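Local coordinates for sefir domain protein (Bacillus cereus F65185, PDB 5Y8E), which is a prokaryotic SEFIR-domain signalling protein that probably works through SEFIR-SEFIR interactions, as the domain does in its relatives, at residues 13-16 with 17-21; 93-97 with 98-102. All coordinates share one frame; numbering follows the deposited sequence.

In the fold
Both contacts are local and lie within the one SEFIR domain, in series along the chain. Contact 1 (13-21) is the first two turns of helix 13-29, in the beta-alpha-beta unit of strands 3-7 and 33-35; contact 2 (93-102) carries the chain from helix 89-93 through a short turn into strand 100-108. Their centres are about 23 Å apart, on opposite sides of the chain's centre, with nearest atoms about 9 Å apart. The central sheet relates them: His15 and Trp18 reach strands 60-65 and 100-108 at Ile64 and Leu105, while Phe100 packs on Val61 and Val63. Contact 1 thus belongs to a covering helix, contact 2 to the entry of a sheet strand.

Contact 1: residues 13-16 with 17-21; sequences EDHK and EWVLD
Val19 slides its CG2 methyl over one face of the His15 imidazole, one helical turn earlier. The methyl lies 4.2 Å from the ring centroid, 21° off the normal and displaced toward the rim, a CH-pi contact in which NE2 is the nearest ring atom at 4.0 Å. With CG anti to the backbone N (chi1 -178°), the imidazole stands out from the helix and slightly toward its C-terminal end, where Val19 CG2 meets it. The same CG2 lies 3.5 Å from His15 O and in plane at the edge of the Trp18 indole, so one valine methyl touches the face of one ring and the edge of another. His15 and Val19 are buried here, with His15 also touching Ile64 and Leu105; the partly exposed Trp18 meets Trp126 edge-to-face. The segments form the opening turns of helix 13-29, the helical crossover of a beta-alpha-beta unit between parallel strands 3-7 and 33-35. Regular i to i+4 bonds run through it, from Glu17 N to Glu13 O up to Leu20 N to Lys16 O at 2.9 Å. The solvent side is held more loosely. Lys16, its chain bent at chi3 (62°), turns NZ back to the syn side of Glu13 OE1 at 3.2 Å, a salt bridge within the first turn, and also makes a cation-pi contact with Trp10. Asp14 OD1 and Glu17 OE1 stand 4.5 Å apart as like charges. A water bridges them, 2.7 Å from Asp14 OD1 and 3.2 Å from Glu17 OE1, probably softening their repulsion; a second, less certain, lies on the other flank.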
loop_
_atom_site.group_PDB
_atom_site.type_symbol
_atom_site.label_atom_id
_atom_site.label_comp_id
_atom_site.label_asym_id
_atom_site.label_seq_id
_atom_site.Cartn_x
_atom_site.Cartn_y
_atom_site.Cartn_z
ATOM N N GLU A 13 -1.252 10.473 -14.543
ATOM C CA GLU A 13 -2.326 9.649 -15.090
ATOM C C GLU A 13 -1.856 8.214 -15.323
ATOM O O GLU A 13 -2.595 7.263 -15.067
ATOM C CB GLU A 13 -2.912 10.262 -16.366
ATOM C CG GLU A 13 -3.672 11.569 -16.131
ATOM C CD GLU A 13 -4.810 11.441 -15.115
ATOM O OE1 GLU A 13 -5.319 10.316 -14.899
ATOM O OE2 GLU A 13 -5.203 12.477 -14.534
ATOM N N ASP A 14 -0.621 8.065 -15.798
ATOM C CA ASP A 14 -0.050 6.739 -16.021
ATOM C C ASP A 14 0.060 5.957 -14.722
ATOM O O ASP A 14 -0.172 4.745 -14.691
ATOM C CB ASP A 14 1.330 6.839 -16.675
ATOM C CG ASP A 14 1.256 7.197 -18.138
ATOM O OD1 ASP A 14 0.148 7.145 -18.716
ATOM O OD2 ASP A 14 2.317 7.517 -18.715
ATOM N N HIS A 15 0.411 6.645 -13.644
ATOM C CA HIS A 15 0.544 5.969 -12.364
ATOM C C HIS A 15 -0.826 5.535 -11.845
ATOM O O HIS A 15 -0.978 4.415 -11.349
ATOM C CB HIS A 15 1.243 6.858 -11.342
ATOM C CG HIS A 15 1.446 6.195 -10.015
ATOM N ND1 HIS A 15 2.248 5.084 -9.854
ATOM C CD2 HIS A 15 0.938 6.476 -8.795
ATOM C CE1 HIS A 15 2.228 4.715 -8.584
ATOM N NE2 HIS A 15 1.443 5.542 -7.920
ATOM N N LYS A 16 -1.818 6.417 -11.965
ATOM C CA LYS A 16 -3.197 6.062 -11.619
ATOM C C LYS A 16 -3.657 4.821 -12.389
ATOM O O LYS A 16 -4.319 3.948 -11.826
ATOM C CB LYS A 16 -4.152 7.229 -11.893
ATOM C CG LYS A 16 -3.984 8.417 -10.950
ATOM C CD LYS A 16 -4.784 9.629 -11.442
ATOM C CE LYS A 16 -6.277 9.340 -11.487
ATOM N NZ LYS A 16 -7.029 10.439 -12.163
ATOM N N GLU A 17 -3.293 4.737 -13.666
ATOM C CA GLU A 17 -3.683 3.598 -14.498
ATOM C C GLU A 17 -2.977 2.315 -14.063
ATOM O O GLU A 17 -3.579 1.239 -14.071
ATOM C CB GLU A 17 -3.440 3.874 -15.993
ATOM C CG GLU A 17 -3.941 2.735 -16.899
ATOM C CD GLU A 17 -3.671 2.960 -18.372
ATOM O OE1 GLU A 17 -2.913 3.890 -18.716
ATOM O OE2 GLU A 17 -4.222 2.194 -19.191
ATOM N N TRP A 18 -1.706 2.421 -13.688
ATOM C CA TRP A 18 -0.980 1.254 -13.186
ATOM C C TRP A 18 -1.639 0.706 -11.921
ATOM O O TRP A 18 -1.801 -0.507 -11.767
ATOM C CB TRP A 18 0.492 1.604 -12.928
ATOM C CG TRP A 18 1.351 0.430 -12.515
ATOM C CD1 TRP A 18 2.088 -0.383 -13.334
ATOM C CD2 TRP A 18 1.552 -0.056 -11.181
ATOM N NE1 TRP A 18 2.739 -1.335 -12.588
ATOM C CE2 TRP A 18 2.428 -1.157 -11.264
ATOM C CE3 TRP A 18 1.087 0.347 -9.924
ATOM C CZ2 TRP A 18 2.842 -1.870 -10.132
ATOM C CZ3 TRP A 18 1.490 -0.363 -8.804
ATOM C CH2 TRP A 18 2.360 -1.458 -8.915
ATOM N N VAL A 19 -2.024 1.599 -11.014
ATOM C CA VAL A 19 -2.675 1.172 -9.782
ATOM C C VAL A 19 -4.051 0.561 -10.079
ATOM O O VAL A 19 -4.413 -0.473 -9.512
ATOM C CB VAL A 19 -2.783 2.335 -8.774
ATOM C CG1 VAL A 19 -3.632 1.934 -7.564
ATOM C CG2 VAL A 19 -1.386 2.766 -8.310
ATOM N N LEU A 20 -4.816 1.201 -10.960
ATOM C CA LEU A 20 -6.109 0.666 -11.384
ATOM C C LEU A 20 -5.970 -0.727 -12.016
ATOM O O LEU A 20 -6.753 -1.637 -11.711
ATOM C CB LEU A 20 -6.799 1.629 -12.354
ATOM C CG LEU A 20 -8.171 1.192 -12.874
ATOM C CD1 LEU A 20 -9.183 1.105 -11.734
ATOM C CD2 LEU A 20 -8.678 2.128 -13.971
ATOM N N ASP A 21 -4.978 -0.893 -12.889
ATOM C CA ASP A 21 -4.726 -2.189 -13.518
ATOM C C ASP A 21 -4.397 -3.245 -12.463
ATOM O O ASP A 21 -4.835 -4.394 -12.565
ATOM C CB ASP A 21 -3.563 -2.101 -14.522
ATOM C CG ASP A 21 -3.916 -1.351 -15.791
ATOM O OD1 ASP A 21 -5.110 -1.094 -16.054
ATOM O OD2 ASP A 21 -2.974 -1.016 -16.545
HETATM O O HOH W 1 -2.553 7.100 -18.656
HETATM O O HOH W 2 -0.611 4.312 -19.278
#

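Contact 2: residues 93-97 with 98-102; sequences NNTKQ and EKFIP
Thr95 and Lys96 run with extended phi/psi until the backbone folds at Gln97 into a single 3-10 turn through Lys99, where Lys96 O accepts Lys99 N and Gln97 O accepts Phe100 N, both at 3.0 Å. These are two successive i to i+3 bonds, as in a 3-10 turn. The turn links helix 89-93 to strand 100-108 of the central sheet, which pairs in parallel with strand 60-65. At the two ends of this turn Thr95 and Phe100 meet, their side chains crossing at about a right angle. Thr95 CG2, anti to the backbone N, comes obliquely to the ring, 3.6 Å from Phe100 CZ, and Thr95 CB lies equally near Phe100 CE2. The other branch of the threonine, OG1, turns back to bond Ile91 O in the preceding helix. Phe100 is buried, stacked with Tyr92 and packed on Val61 and Val63. Lys99 passes its aliphatic chain beside the same threonine methyl, with CD 4.0 Å from Thr95 CG2, before NZ hydrogen-bonds the carbonyls of Ile55 and Ala58. On the exposed face, Glu98 bends at chi2 (77°) and folds its carboxylate back along the turn, bringing OE1 to 4.0 Å from both Lys96 CB and Gln97 CB.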
loop_
_atom_site.group_PDB
_atom_site.type_symbol
_atom_site.label_atom_id
_atom_site.label_comp_id
_atom_site.label_asym_id
_atom_site.label_seq_id
_atom_site.Cartn_x
_atom_site.Cartn_y
_atom_site.Cartn_z
ATOM N N ASN A 93 1.801 4.191 12.981
ATOM C CA ASN A 93 2.127 3.765 14.340
ATOM C C ASN A 93 0.962 3.069 15.025
ATOM O O ASN A 93 1.162 2.160 15.836
ATOM C CB ASN A 93 2.581 4.959 15.183
ATOM C CG ASN A 93 3.955 5.468 14.793
ATOM O OD1 ASN A 93 4.753 4.748 14.200
ATOM N ND2 ASN A 93 4.240 6.714 15.139
ATOM N N ASN A 94 -0.249 3.509 14.702
ATOM C CA ASN A 94 -1.464 2.971 15.312
ATOM C C ASN A 94 -2.030 1.762 14.588
ATOM O O ASN A 94 -3.112 1.277 14.927
ATOM C CB ASN A 94 -2.541 4.055 15.395
ATOM C CG ASN A 94 -2.367 4.945 16.600
ATOM O OD1 ASN A 94 -2.701 4.561 17.719
ATOM N ND2 ASN A 94 -1.833 6.141 16.381
ATOM N N THR A 95 -1.300 1.282 13.588
ATOM C CA THR A 95 -1.733 0.131 12.807
ATOM C C THR A 95 -0.739 -1.006 13.006
ATOM O O THR A 95 0.472 -0.770 13.052
ATOM C CB THR A 95 -1.824 0.492 11.316
ATOM O OG1 THR A 95 -2.714 1.608 11.155
ATOM C CG2 THR A 95 -2.344 -0.687 10.501
ATOM N N LYS A 96 -1.238 -2.230 13.158
ATOM C CA LYS A 96 -0.347 -3.383 13.244
ATOM C C LYS A 96 0.547 -3.435 12.010
ATOM O O LYS A 96 0.053 -3.336 10.880
ATOM C CB LYS A 96 -1.140 -4.682 13.372
ATOM C CG LYS A 96 -1.863 -4.841 14.696
ATOM C CD LYS A 96 -2.458 -6.240 14.819
ATOM C CE LYS A 96 -3.046 -6.487 16.205
ATOM N NZ LYS A 96 -4.037 -5.442 16.586
ATOM N N GLN A 97 1.855 -3.570 12.236
ATOM C CA GLN A 97 2.851 -3.524 11.161
ATOM C C GLN A 97 2.558 -4.548 10.083
ATOM O O GLN A 97 2.747 -4.293 8.886
ATOM C CB GLN A 97 4.248 -3.813 11.714
ATOM C CG GLN A 97 4.737 -2.851 12.774
ATOM C CD GLN A 97 6.176 -3.124 13.174
ATOM O OE1 GLN A 97 7.057 -3.249 12.317
ATOM N NE2 GLN A 97 6.423 -3.224 14.479
ATOM N N GLU A 98 2.097 -5.712 10.529
ATOM C CA GLU A 98 1.846 -6.849 9.657
ATOM C C GLU A 98 0.784 -6.562 8.596
ATOM O O GLU A 98 0.683 -7.291 7.611
ATOM C CB GLU A 98 1.451 -8.073 10.493
ATOM C CG GLU A 98 2.578 -8.642 11.351
ATOM C CD GLU A 98 2.866 -7.841 12.622
ATOM O OE1 GLU A 98 2.099 -6.916 12.962
ATOM O OE2 GLU A 98 3.872 -8.157 13.291
ATOM N N LYS A 99 0.002 -5.502 8.776
ATOM C CA LYS A 99 -0.984 -5.143 7.755
ATOM C C LYS A 99 -0.356 -4.599 6.485
ATOM O O LYS A 99 -0.908 -4.776 5.398
ATOM C CB LYS A 99 -1.985 -4.104 8.276
ATOM C CG LYS A 99 -3.147 -4.678 9.054
ATOM C CD LYS A 99 -4.372 -3.763 8.933
ATOM C CE LYS A 99 -5.416 -4.154 9.934
ATOM N NZ LYS A 99 -6.660 -3.363 9.780
ATOM N N PHE A 100 0.788 -3.927 6.610
ATOM C CA PHE A 100 1.338 -3.190 5.470
ATOM C C PHE A 100 2.192 -4.051 4.549
ATOM O O PHE A 100 3.041 -4.821 5.016
ATOM C CB PHE A 100 2.148 -1.975 5.946
ATOM C CG PHE A 100 1.341 -0.970 6.714
ATOM C CD1 PHE A 100 0.450 -0.126 6.056
ATOM C CD2 PHE A 100 1.470 -0.867 8.096
ATOM C CE1 PHE A 100 -0.304 0.801 6.763
ATOM C CE2 PHE A 100 0.724 0.050 8.814
ATOM C CZ PHE A 100 -0.163 0.893 8.147
ATOM N N ILE A 101 1.945 -3.922 3.248
ATOM C CA ILE A 101 2.810 -4.494 2.219
ATOM C C ILE A 101 3.285 -3.362 1.314
ATOM O O ILE A 101 2.597 -2.972 0.361
ATOM C CB ILE A 101 2.089 -5.556 1.375
ATOM C CG1 ILE A 101 1.519 -6.661 2.260
ATOM C CG2 ILE A 101 3.034 -6.146 0.301
ATOM C CD1 ILE A 101 0.637 -7.653 1.500
ATOM N N PRO A 102 4.458 -2.804 1.624
ATOM C CA PRO A 102 4.988 -1.721 0.796
ATOM C C PRO A 102 5.508 -2.283 -0.516
ATOM O O PRO A 102 6.198 -3.302 -0.502
ATOM C CB PRO A 102 6.151 -1.179 1.636
ATOM C CG PRO A 102 5.863 -1.645 3.048
ATOM C CD PRO A 102 5.252 -3.000 2.847
#